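Local coordinates for protein N-acetylglucosamine-6-phosphate deacetylase (Mycobacterium smegmatis, PDB 6FV4) that probably removes the acetyl group from N-acetylglucosamine-6-phosphate, as a metal-dependent hydrolase of the amidohydrolase superfamily, at residues Gly134-Gly139 and Val174-Ile179; Val69-His74 and Ser279-Ala284; Ala111-Leu116 and Leu154-Asp159; Val198-Gly203 and Ala218-Gly223. The protein carries 1 engineered substitution. All blocks are in the same frame, centred on the assembly; numbering follows the deposited sequence.

Contacts 1, 2 and 4 are buried and belong to the (beta/alpha)8 barrel of the amidohydrolase fold, whereas contact 3 lies further out, about 23 Å from the chain centre, among loops and helix starts. Contacts 1 and 4 each pair neighbouring parallel strands and share a border, since strands 174-179 and 199-202 hydrogen-bond to each other. Contact 2 joins the first and last barrel strands and shares a zinc ion with contact 1. Chemistry follows place: histidines and a carboxylate hold metal in contacts 1 and 2, small apolar side chains fill contact 4, and an arginine gripping a carbonyl dominates contact 3.

Contact 1 (Gly134-Gly139 and Val174-Ile179); sequences GIHLEG and VRMVTI. With CD (cadmium ion), chain J; ZN (zinc ion), chain H.
His-136 and Met-176 both carry CG anti to the backbone N (chi1 165° and -179°), and a bend at the last torsion of Met-176 (chi3 66°) then lays CE over the centre of the imidazole, 3.6 Å from its centroid. This CH-pi contact lies on the inner side of two adjacent parallel strands of the (beta/alpha)8 barrel, linked by helix 160-170. The ring is held in rotation as well: His-136 NE2 is hydrogen-bonded almost straight to Thr-178 OG1 at 2.8 Å, while ND1 is hydrogen-bonded to Ser-107 OG. Histidine suits a buried spot that needs a flat face and two polar edge atoms.

The strands slip by one residue between Ile-135 and His-136, a beta bulge in which Ile-135 O takes hydrogen bonds from both Arg-175 N (2.8 Å) and Met-176 N (3.2 Å). Beyond it Leu-137 N and Thr-178 N resume regular pairing. On the outer side, branched and apolar residues meet the helices: Leu-137 CD1 touches both Val-174 CG1 and, at 3.9 Å, Val-177 CG2, while Leu-137 also packs on helices 113-129 and 160-170.

At the strand end, the extended Glu-138 runs alongside Thr-178, pointing the same way, and bridges two metals, Glu-138 OE1 binding zinc at 2.1 Å and OE2 binding cadmium at 2.4 Å.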
loop_
_atom_site.group_PDB
_atom_site.type_symbol
_atom_site.label_atom_id
_atom_site.label_comp_id
_atom_site.label_asym_id
_atom_site.label_seq_id
_atom_site.Cartn_x
_atom_site.Cartn_y
_atom_site.Cartn_z
ATOM N N GLY B 134 28.577 -7.666 -9.689
ATOM C CA GLY B 134 28.660 -7.148 -8.342
ATOM C C GLY B 134 28.396 -8.276 -7.379
ATOM O O GLY B 134 28.084 -9.398 -7.780
ATOM N N ILE B 135 28.530 -7.956 -6.093
ATOM C CA ILE B 135 28.289 -8.898 -5.006
ATOM C C ILE B 135 27.287 -8.285 -4.042
ATOM O O ILE B 135 27.333 -7.082 -3.757
ATOM C CB ILE B 135 29.587 -9.264 -4.252
ATOM C CG1 ILE B 135 30.641 -9.818 -5.217
ATOM C CG2 ILE B 135 29.270 -10.270 -3.125
ATOM C CD1 ILE B 135 32.091 -9.922 -4.591
ATOM N N HIS B 136 26.395 -9.119 -3.528
ATOM C CA HIS B 136 25.435 -8.736 -2.511
ATOM C C HIS B 136 25.667 -9.622 -1.298
ATOM O O HIS B 136 25.622 -10.854 -1.410
ATOM C CB HIS B 136 24.015 -8.894 -3.055
ATOM C CG HIS B 136 22.939 -8.866 -2.014
ATOM N ND1 HIS B 136 21.778 -9.598 -2.145
ATOM C CD2 HIS B 136 22.814 -8.170 -0.858
ATOM C CE1 HIS B 136 20.998 -9.380 -1.103
ATOM N NE2 HIS B 136 21.592 -8.505 -0.314
ATOM N N LEU B 137 25.924 -9.009 -0.148
ATOM C CA LEU B 137 26.067 -9.765 1.095
ATOM C C LEU B 137 24.715 -9.784 1.792
ATOM O O LEU B 137 24.334 -8.818 2.462
ATOM C CB LEU B 137 27.136 -9.154 1.990
ATOM C CG LEU B 137 28.479 -8.906 1.294
ATOM C CD1 LEU B 137 29.427 -8.253 2.277
ATOM C CD2 LEU B 137 29.037 -10.203 0.759
ATOM N N GLU B 138 23.981 -10.883 1.619
ATOM C CA GLU B 138 22.727 -11.096 2.348
ATOM C C GLU B 138 23.035 -11.861 3.634
ATOM O O GLU B 138 22.754 -13.053 3.785
ATOM C CB GLU B 138 21.712 -11.833 1.496
ATOM C CG GLU B 138 20.331 -11.857 2.190
ATOM C CD GLU B 138 19.272 -12.522 1.376
ATOM O OE1 GLU B 138 19.626 -13.423 0.613
ATOM O OE2 GLU B 138 18.089 -12.149 1.513
ATOM N N GLY B 139 23.637 -11.132 4.570
ATOM C CA GLY B 139 24.208 -11.723 5.754
ATOM C C GLY B 139 25.671 -11.329 5.856
ATOM O O GLY B 139 26.303 -10.957 4.863
ATOM N N VAL B 174 31.780 -5.289 -3.994
ATOM C CA VAL B 174 30.614 -5.511 -3.145
ATOM C C VAL B 174 29.684 -4.321 -3.347
ATOM O O VAL B 174 30.038 -3.182 -3.029
ATOM C CB VAL B 174 30.988 -5.688 -1.667
ATOM C CG1 VAL B 174 29.700 -5.716 -0.820
ATOM C CG2 VAL B 174 31.759 -6.991 -1.460
ATOM N N ARG B 175 28.511 -4.580 -3.914
ATOM C CA ARG B 175 27.600 -3.521 -4.325
ATOM C C ARG B 175 26.436 -3.323 -3.370
ATOM O O ARG B 175 25.902 -2.211 -3.285
ATOM C CB ARG B 175 27.062 -3.811 -5.731
ATOM C CG ARG B 175 28.114 -3.904 -6.812
ATOM C CD ARG B 175 28.930 -2.630 -6.896
ATOM N NE ARG B 175 28.143 -1.542 -7.469
ATOM C CZ ARG B 175 28.238 -1.143 -8.736
ATOM N NH1 ARG B 175 29.093 -1.741 -9.563
ATOM N NH2 ARG B 175 27.478 -0.148 -9.177
ATOM N N MET B 176 26.046 -4.359 -2.630
ATOM C CA MET B 176 24.886 -4.265 -1.760
ATOM C C MET B 176 25.100 -5.145 -0.536
ATOM O O MET B 176 25.649 -6.251 -0.643
ATOM C CB MET B 176 23.605 -4.678 -2.502
ATOM C CG MET B 176 22.360 -4.584 -1.645
ATOM S SD MET B 176 20.863 -4.537 -2.669
ATOM C CE MET B 176 20.882 -6.167 -3.411
ATOM N N VAL B 177 24.676 -4.642 0.624
ATOM C CA VAL B 177 24.771 -5.359 1.897
ATOM C C VAL B 177 23.439 -5.231 2.632
ATOM O O VAL B 177 22.989 -4.114 2.917
ATOM C CB VAL B 177 25.916 -4.820 2.769
ATOM C CG1 VAL B 177 25.936 -5.520 4.148
ATOM C CG2 VAL B 177 27.255 -5.020 2.060
ATOM N N THR B 178 22.817 -6.366 2.950
ATOM C CA THR B 178 21.573 -6.390 3.725
ATOM C C THR B 178 21.872 -6.265 5.219
ATOM O O THR B 178 22.711 -7.002 5.760
ATOM C CB THR B 178 20.799 -7.678 3.459
ATOM O OG1 THR B 178 20.383 -7.706 2.090
ATOM C CG2 THR B 178 19.553 -7.755 4.352
ATOM N N ILE B 179 21.206 -5.314 5.873
ATOM C CA ILE B 179 21.421 -4.975 7.276
ATOM C C ILE B 179 20.084 -5.088 8.001
ATOM O O ILE B 179 19.096 -4.478 7.579
ATOM C CB ILE B 179 21.998 -3.553 7.425
ATOM C CG1 ILE B 179 23.387 -3.472 6.800
ATOM C CG2 ILE B 179 22.100 -3.134 8.893
ATOM C CD1 ILE B 179 24.371 -4.364 7.512
HETATM CD CD CD J . 16.689 -14.060 2.023
HETATM ZN ZN ZN H . 18.595 -14.193 -1.011
HETATM O O HOH W 1 14.780 -15.735 2.539
#

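Contact 2 (Val69-His74 and Ser279-Ala284); sequences VDTHLH and SLITAA. Engineered in segment 279-284: Ala-283 (natural residue Asp). With ZN (zinc ion), chain H.
Ala-283, an engineered residue replacing the natural aspartate, puts its methyl carbon CB 4.2 Å from His-72 NE2, the nitrogen that binds zinc. Its backbone is gripped all the same: Ala-283 N donates to His-72 O, and a second backbone bond runs from His-74 N to Ala-284 O at 2.7 Å. These bonds bring together the C-terminal ends of the first and last strands of the (beta/alpha)8 barrel, where metal ligands of this superfamily gather.

Earlier along both segments, strands 69-71 and 279-281 splay apart at 78°, and a water spans them, donating to Val-69 O and Leu-280 O and accepting from Thr-71 N. Between these two places Asp-70 is the polar clasp. Its CG stands opposite the backbone N (chi1 -165°), which carries the carboxylate to Thr-282; Thr-282 OG1 donates to the syn lone pair of Asp-70 OD1 at 2.6 Å, and Thr-282 N adds a weak bond to OD2. The same Thr-282 OG1 accepts from Ala-284 N at 3.0 Å, an ST turn that shapes the loop. A threonine fits because its hydroxyl can donate and accept at once.

Ile-281 CD1 packs 3.6 Å from His-72 ND1, which is hydrogen-bonded to Glu-253. Zinc is bound by NE2 of His-72 and of His-74, both at 2.1 Å, together with Glu-138. The natural aspartate is known to bind metal here and is the predicted proton donor/acceptor; the methyl of Ala-283 has no atom that could do either, and the zinc ligands from the two segments are the histidines alone.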
loop_
_atom_site.group_PDB
_atom_site.type_symbol
_atom_site.label_atom_id
_atom_site.label_comp_id
_atom_site.label_asym_id
_atom_site.label_seq_id
_atom_site.Cartn_x
_atom_site.Cartn_y
_atom_site.Cartn_z
ATOM N N VAL B 69 17.925 -7.228 -15.337
ATOM C CA VAL B 69 18.941 -6.872 -14.350
ATOM C C VAL B 69 18.526 -7.528 -13.039
ATOM O O VAL B 69 17.696 -6.983 -12.297
ATOM C CB VAL B 69 19.074 -5.353 -14.187
ATOM C CG1 VAL B 69 20.156 -5.018 -13.148
ATOM C CG2 VAL B 69 19.373 -4.695 -15.531
ATOM N N ASP B 70 19.074 -8.709 -12.749
ATOM C CA ASP B 70 18.739 -9.450 -11.532
ATOM C C ASP B 70 19.736 -9.088 -10.443
ATOM O O ASP B 70 20.914 -9.463 -10.519
ATOM C CB ASP B 70 18.733 -10.952 -11.801
ATOM C CG ASP B 70 18.055 -11.744 -10.692
ATOM O OD1 ASP B 70 17.943 -12.987 -10.846
ATOM O OD2 ASP B 70 17.634 -11.136 -9.675
ATOM N N THR B 71 19.277 -8.353 -9.436
ATOM C CA THR B 71 20.168 -7.807 -8.424
ATOM C C THR B 71 20.199 -8.627 -7.141
ATOM O O THR B 71 20.780 -8.183 -6.147
ATOM C CB THR B 71 19.792 -6.361 -8.098
ATOM O OG1 THR B 71 18.417 -6.294 -7.688
ATOM C CG2 THR B 71 19.994 -5.476 -9.328
ATOM N N HIS B 72 19.615 -9.817 -7.132
ATOM C CA HIS B 72 19.599 -10.611 -5.905
ATOM C C HIS B 72 19.302 -12.048 -6.326
ATOM O O HIS B 72 18.146 -12.390 -6.582
ATOM C CB HIS B 72 18.566 -10.063 -4.923
ATOM C CG HIS B 72 18.416 -10.860 -3.656
ATOM N ND1 HIS B 72 17.790 -10.357 -2.540
ATOM C CD2 HIS B 72 18.788 -12.122 -3.337
ATOM C CE1 HIS B 72 17.788 -11.271 -1.585
ATOM N NE2 HIS B 72 18.395 -12.352 -2.043
ATOM N N LEU B 73 20.347 -12.866 -6.409
ATOM C CA LEU B 73 20.189 -14.278 -6.721
ATOM C C LEU B 73 21.401 -15.032 -6.204
ATOM O O LEU B 73 22.489 -14.467 -6.049
ATOM C CB LEU B 73 20.013 -14.536 -8.217
ATOM C CG LEU B 73 21.196 -14.248 -9.125
ATOM C CD1 LEU B 73 21.054 -15.074 -10.404
ATOM C CD2 LEU B 73 21.249 -12.768 -9.442
ATOM N N HIS B 74 21.194 -16.328 -5.956
ATOM C CA HIS B 74 22.192 -17.166 -5.300
ATOM C C HIS B 74 22.821 -18.189 -6.218
ATOM O O HIS B 74 23.914 -18.679 -5.917
ATOM C CB HIS B 74 21.557 -17.882 -4.094
ATOM C CG HIS B 74 21.096 -16.933 -3.040
ATOM N ND1 HIS B 74 21.937 -16.438 -2.068
ATOM C CD2 HIS B 74 19.895 -16.338 -2.839
ATOM C CE1 HIS B 74 21.270 -15.597 -1.296
ATOM N NE2 HIS B 74 20.028 -15.525 -1.740
ATOM N N SER B 279 11.758 -3.253 -7.650
ATOM C CA SER B 279 12.643 -4.104 -8.432
ATOM C C SER B 279 12.147 -5.541 -8.384
ATOM O O SER B 279 11.912 -6.080 -7.297
ATOM C CB SER B 279 14.075 -4.073 -7.871
ATOM O OG SER B 279 14.634 -2.787 -7.974
ATOM N N LEU B 280 12.051 -6.177 -9.545
ATOM C CA LEU B 280 11.793 -7.607 -9.611
ATOM C C LEU B 280 13.128 -8.327 -9.461
ATOM O O LEU B 280 14.108 -7.925 -10.078
ATOM C CB LEU B 280 11.126 -7.976 -10.929
ATOM C CG LEU B 280 9.739 -7.333 -11.115
ATOM C CD1 LEU B 280 9.294 -7.438 -12.553
ATOM C CD2 LEU B 280 8.768 -8.009 -10.219
ATOM N N ILE B 281 13.168 -9.341 -8.592
ATOM C CA ILE B 281 14.342 -10.173 -8.364
ATOM C C ILE B 281 13.873 -11.621 -8.386
ATOM O O ILE B 281 12.677 -11.919 -8.293
ATOM C CB ILE B 281 15.061 -9.869 -7.024
ATOM C CG1 ILE B 281 14.118 -10.168 -5.857
ATOM C CG2 ILE B 281 15.578 -8.418 -6.968
ATOM C CD1 ILE B 281 14.800 -10.468 -4.544
ATOM N N THR B 282 14.827 -12.527 -8.522
ATOM C CA THR B 282 14.506 -13.946 -8.451
ATOM C C THR B 282 14.795 -14.555 -7.092
ATOM O O THR B 282 14.076 -15.471 -6.672
ATOM C CB THR B 282 15.288 -14.738 -9.513
ATOM O OG1 THR B 282 16.717 -14.645 -9.267
ATOM C CG2 THR B 282 14.948 -14.229 -10.918
ATOM N N ALA B 283 15.853 -14.083 -6.417
ATOM C CA ALA B 283 16.462 -14.803 -5.304
ATOM C C ALA B 283 16.715 -16.262 -5.682
ATOM O O ALA B 283 16.615 -17.156 -4.849
ATOM C CB ALA B 283 15.601 -14.696 -4.037
ATOM N N ALA B 284 17.044 -16.501 -6.948
ATOM C CA ALA B 284 17.125 -17.860 -7.469
ATOM C C ALA B 284 18.192 -18.679 -6.756
ATOM O O ALA B 284 19.308 -18.203 -6.524
ATOM C CB ALA B 284 17.437 -17.832 -8.960
HETATM ZN ZN ZN H . 18.595 -14.193 -1.011
HETATM O O HOH W 2 16.654 -7.139 -9.827
#

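Contact 3 (Ala111-Leu116 and Leu154-Asp159); sequences AGPEDL and LMRDPD
The guanidinium of Arg-156 has the ring of Pro-113 over one face, with CG 3.8 Å above the plane and displaced toward the rim, while the carbonyl of Ala-111 lies at the edge. Both terminal nitrogens point end-on at that one oxygen: NH1 and NH2 each donate to Ala-111 O at 3.0 Å, with the acceptor only 6° out of the guanidinium plane. The carbonyl is thus held by a fork, and the NH2 bond also lies in the carbonyl's own plane, whereas the NH1 bond is tilted from it. Arginine suits this place because its planar group can offer hydrogens at the edge and a flat surface to a proline at once.

The reach depends on an extended chain from CG to NE, after a first torsion that sets CG between the backbone N and the carbonyl carbon (chi1 54°). NH1 also makes a weak bond back to Leu-154 O, and NH2 forms a salt bridge with Glu-162, so the positive end is fixed from several directions. Next to it, Leu-154 drapes over the peptide that leads into the helix, its CD1 lying 4.1 Å from Ala-111 CA and 4.0 Å from Gly-112 N.

Gly-112 is the N-cap of helix 113-129, and Pro-113, which has no N-H to satisfy, is well placed in the first turn. On the other side Asp-159 caps helix 160-170. The arginine therefore ties the start of the helix after strand 104-109 to the loop entering the helix after strand 134-138, and through Glu-162 to helix 160-170 itself.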
loop_
_atom_site.group_PDB
_atom_site.type_symbol
_atom_site.label_atom_id
_atom_site.label_comp_id
_atom_site.label_asym_id
_atom_site.label_seq_id
_atom_site.Cartn_x
_atom_site.Cartn_y
_atom_site.Cartn_z
ATOM N N ALA B 111 27.552 -16.169 6.494
ATOM C CA ALA B 111 28.693 -17.072 6.572
ATOM C C ALA B 111 29.633 -16.620 7.680
ATOM O O ALA B 111 29.575 -15.480 8.149
ATOM C CB ALA B 111 29.451 -17.149 5.239
ATOM N N GLY B 112 30.522 -17.533 8.084
ATOM C CA GLY B 112 31.549 -17.221 9.053
ATOM C C GLY B 112 32.534 -16.202 8.516
ATOM O O GLY B 112 32.634 -15.998 7.305
ATOM N N PRO B 113 33.303 -15.560 9.405
ATOM C CA PRO B 113 34.160 -14.447 8.957
ATOM C C PRO B 113 35.219 -14.861 7.951
ATOM O O PRO B 113 35.454 -14.150 6.970
ATOM C CB PRO B 113 34.795 -13.945 10.263
ATOM C CG PRO B 113 33.976 -14.549 11.375
ATOM C CD PRO B 113 33.489 -15.855 10.836
ATOM N N GLU B 114 35.861 -16.008 8.169
ATOM C CA GLU B 114 36.888 -16.482 7.248
ATOM C C GLU B 114 36.270 -16.983 5.942
ATOM O O GLU B 114 36.772 -16.685 4.850
ATOM C CB GLU B 114 37.733 -17.572 7.931
ATOM C CG GLU B 114 36.927 -18.736 8.583
ATOM C CD GLU B 114 36.012 -18.322 9.763
ATOM O OE1 GLU B 114 36.431 -17.488 10.599
ATOM O OE2 GLU B 114 34.863 -18.822 9.845
ATOM N N ASP B 115 35.173 -17.738 6.030
ATOM C CA ASP B 115 34.499 -18.160 4.808
ATOM C C ASP B 115 33.936 -16.971 4.033
ATOM O O ASP B 115 33.961 -16.980 2.798
ATOM C CB ASP B 115 33.400 -19.164 5.133
ATOM C CG ASP B 115 33.951 -20.563 5.314
ATOM O OD1 ASP B 115 35.118 -20.787 4.913
ATOM O OD2 ASP B 115 33.228 -21.430 5.854
ATOM N N LEU B 116 33.482 -15.928 4.730
ATOM C CA LEU B 116 32.994 -14.734 4.042
ATOM C C LEU B 116 34.095 -14.103 3.206
ATOM O O LEU B 116 33.886 -13.766 2.034
ATOM C CB LEU B 116 32.443 -13.730 5.054
ATOM C CG LEU B 116 31.927 -12.385 4.546
ATOM C CD1 LEU B 116 30.944 -12.603 3.414
ATOM C CD2 LEU B 116 31.240 -11.651 5.684
ATOM N N LEU B 154 24.901 -18.121 12.580
ATOM C CA LEU B 154 26.073 -17.289 12.318
ATOM C C LEU B 154 25.746 -15.801 12.230
ATOM O O LEU B 154 26.659 -14.991 12.021
ATOM C CB LEU B 154 26.774 -17.736 11.028
ATOM C CG LEU B 154 27.419 -19.127 10.970
ATOM C CD1 LEU B 154 27.463 -19.633 9.526
ATOM C CD2 LEU B 154 28.823 -19.124 11.585
ATOM N N MET B 155 24.473 -15.422 12.355
ATOM C CA MET B 155 24.118 -14.008 12.382
ATOM C C MET B 155 24.847 -13.311 13.529
ATOM O O MET B 155 25.001 -13.871 14.619
ATOM C CB MET B 155 22.593 -13.847 12.532
ATOM C CG MET B 155 21.797 -14.427 11.379
ATOM S SD MET B 155 20.002 -14.156 11.499
ATOM C CE MET B 155 19.731 -14.615 13.211
ATOM N N ARG B 156 25.320 -12.091 13.283
ATOM C CA ARG B 156 26.086 -11.399 14.307
ATOM C C ARG B 156 25.978 -9.898 14.106
ATOM O O ARG B 156 25.599 -9.421 13.031
ATOM C CB ARG B 156 27.565 -11.840 14.304
ATOM C CG ARG B 156 28.262 -11.714 12.949
ATOM C CD ARG B 156 29.646 -12.393 12.972
ATOM N NE ARG B 156 30.327 -12.353 11.676
ATOM C CZ ARG B 156 30.187 -13.260 10.707
ATOM N NH1 ARG B 156 29.384 -14.306 10.861
ATOM N NH2 ARG B 156 30.870 -13.126 9.580
ATOM N N ASP B 157 26.314 -9.160 15.165
ATOM C CA ASP B 157 26.289 -7.705 15.116
ATOM C C ASP B 157 27.261 -7.203 14.047
ATOM O O ASP B 157 28.293 -7.834 13.798
ATOM C CB ASP B 157 26.683 -7.114 16.472
ATOM C CG ASP B 157 25.564 -7.181 17.522
ATOM O OD1 ASP B 157 24.435 -7.650 17.236
ATOM O OD2 ASP B 157 25.834 -6.739 18.664
ATOM N N PRO B 158 26.963 -6.054 13.400
ATOM C CA PRO B 158 27.882 -5.515 12.383
ATOM C C PRO B 158 29.083 -4.788 12.974
ATOM O O PRO B 158 28.989 -3.618 13.360
ATOM C CB PRO B 158 26.989 -4.559 11.575
ATOM C CG PRO B 158 25.962 -4.120 12.549
ATOM C CD PRO B 158 25.682 -5.322 13.422
ATOM N N ASP B 159 30.217 -5.480 13.027
ATOM C CA ASP B 159 31.469 -4.915 13.540
ATOM C C ASP B 159 32.167 -4.116 12.444
ATOM O O ASP B 159 32.397 -4.653 11.355
ATOM C CB ASP B 159 32.374 -6.041 14.033
ATOM C CG ASP B 159 33.823 -5.619 14.168
ATOM O OD1 ASP B 159 34.089 -4.565 14.786
ATOM O OD2 ASP B 159 34.703 -6.348 13.664
#

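Contact 4 (Val198-Gly203 and Ala218-Gly223); sequences VVAAVG and AGATVG
Val-199 CG1 is the main bump of this contact, wedged into the notch between Thr-221 OG1 at 3.4 Å and Val-222 CG2 at 3.6 Å. Two torsions make the fit: Val-199 places CG1 anti to its own N (chi1 177°), whereas Val-222 CG2 is anti to its carbonyl carbon, and the two side chains meet at about a right angle. Beside them, Val-222 CG1 rests against the methyl CB of Ala-201 at 3.8 Å. Alanine fits here because a short side chain allows the valine to lie close while Ala-201 also touches Met-176 and Thr-178 of the next strand.

Toward the opposite side of the strand, the methyl of Ala-220 is the projecting group. Ala-220 CB sits against Ala-200 O, 3.9 Å from Val-202 CG2 and 4.3 Å from Ala-200 CB. Ala-200 in turn packs on Ile-190 of helix 186-195. Between these patches run two backbone bonds, Thr-221 N to Ala-200 O and Val-202 N to Val-222 O (2.8 Å). A water sits where strand 199-202 begins, beside Gly-219 and Thr-221: it accepts from Ala-200 N, donates to Gly-219 O and lies 2.8 Å from Thr-221 OG1, so polar atoms at this edge are joined without direct contact.

Gly-219 ends helix 209-217 in a Schellman motif, with a positive phi that glycine tolerates readily, and turns the chain into strand 222-223. Strand 199-202, that helix and strand 222-223 form a beta-alpha-beta unit with parallel strands, the repeating element of the (beta/alpha)8 barrel of amidohydrolases.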
loop_
_atom_site.group_PDB
_atom_site.type_symbol
_atom_site.label_atom_id
_atom_site.label_comp_id
_atom_site.label_asym_id
_atom_site.label_seq_id
_atom_site.Cartn_x
_atom_site.Cartn_y
_atom_site.Cartn_z
ATOM N N VAL B 198 28.700 1.546 -1.094
ATOM C CA VAL B 198 27.898 0.325 -1.149
ATOM C C VAL B 198 26.451 0.658 -0.791
ATOM O O VAL B 198 26.198 1.501 0.077
ATOM C CB VAL B 198 28.466 -0.740 -0.199
ATOM C CG1 VAL B 198 27.640 -2.017 -0.269
ATOM C CG2 VAL B 198 29.967 -1.003 -0.500
ATOM N N VAL B 199 25.500 0.006 -1.466
ATOM C CA VAL B 199 24.088 0.164 -1.129
ATOM C C VAL B 199 23.786 -0.596 0.156
ATOM O O VAL B 199 24.185 -1.759 0.329
ATOM C CB VAL B 199 23.190 -0.321 -2.279
ATOM C CG1 VAL B 199 21.724 -0.225 -1.880
ATOM C CG2 VAL B 199 23.436 0.485 -3.564
ATOM N N ALA B 200 23.090 0.059 1.077
ATOM C CA ALA B 200 22.612 -0.588 2.287
ATOM C C ALA B 200 21.158 -0.986 2.059
ATOM O O ALA B 200 20.324 -0.136 1.723
ATOM C CB ALA B 200 22.767 0.338 3.493
ATOM N N ALA B 201 20.864 -2.279 2.197
ATOM C CA ALA B 201 19.510 -2.796 2.081
ATOM C C ALA B 201 19.002 -3.216 3.456
ATOM O O ALA B 201 19.784 -3.624 4.311
ATOM C CB ALA B 201 19.455 -3.981 1.104
ATOM N N VAL B 202 17.683 -3.086 3.683
ATOM C CA VAL B 202 17.049 -3.545 4.920
ATOM C C VAL B 202 16.378 -4.880 4.633
ATOM O O VAL B 202 15.666 -5.019 3.633
ATOM C CB VAL B 202 16.023 -2.525 5.459
ATOM C CG1 VAL B 202 15.184 -3.142 6.578
ATOM C CG2 VAL B 202 16.703 -1.302 5.989
ATOM N N GLY B 203 16.596 -5.860 5.502
ATOM C CA GLY B 203 16.054 -7.184 5.271
ATOM C C GLY B 203 16.342 -8.073 6.458
ATOM O O GLY B 203 17.091 -7.704 7.369
ATOM N N ALA B 218 19.666 6.894 7.902
ATOM C CA ALA B 218 21.103 6.655 7.901
ATOM C C ALA B 218 21.643 6.300 6.519
ATOM O O ALA B 218 22.866 6.196 6.349
ATOM C CB ALA B 218 21.442 5.544 8.898
ATOM N N GLY B 219 20.774 6.100 5.532
ATOM C CA GLY B 219 21.218 5.896 4.164
ATOM C C GLY B 219 20.787 4.606 3.507
ATOM O O GLY B 219 21.187 4.360 2.359
ATOM N N ALA B 220 19.990 3.754 4.146
ATOM C CA ALA B 220 19.511 2.562 3.468
ATOM C C ALA B 220 18.563 2.965 2.348
ATOM O O ALA B 220 17.737 3.865 2.518
ATOM C CB ALA B 220 18.820 1.627 4.467
ATOM N N THR B 221 18.698 2.318 1.184
ATOM C CA THR B 221 17.921 2.707 0.008
ATOM C C THR B 221 17.253 1.531 -0.688
ATOM O O THR B 221 16.676 1.722 -1.770
ATOM C CB THR B 221 18.791 3.433 -1.030
ATOM O OG1 THR B 221 19.917 2.609 -1.374
ATOM C CG2 THR B 221 19.258 4.796 -0.519
ATOM N N VAL B 222 17.348 0.319 -0.133
ATOM C CA VAL B 222 16.762 -0.868 -0.749
ATOM C C VAL B 222 16.089 -1.698 0.336
ATOM O O VAL B 222 16.596 -1.785 1.460
ATOM C CB VAL B 222 17.816 -1.693 -1.522
ATOM C CG1 VAL B 222 17.258 -3.061 -1.910
ATOM C CG2 VAL B 222 18.281 -0.938 -2.783
ATOM N N GLY B 223 14.925 -2.264 0.016
ATOM C CA GLY B 223 14.313 -3.299 0.832
ATOM C C GLY B 223 14.560 -4.668 0.226
ATOM O O GLY B 223 14.166 -4.928 -0.914
HETATM O O HOH W 3 22.037 2.778 0.406
#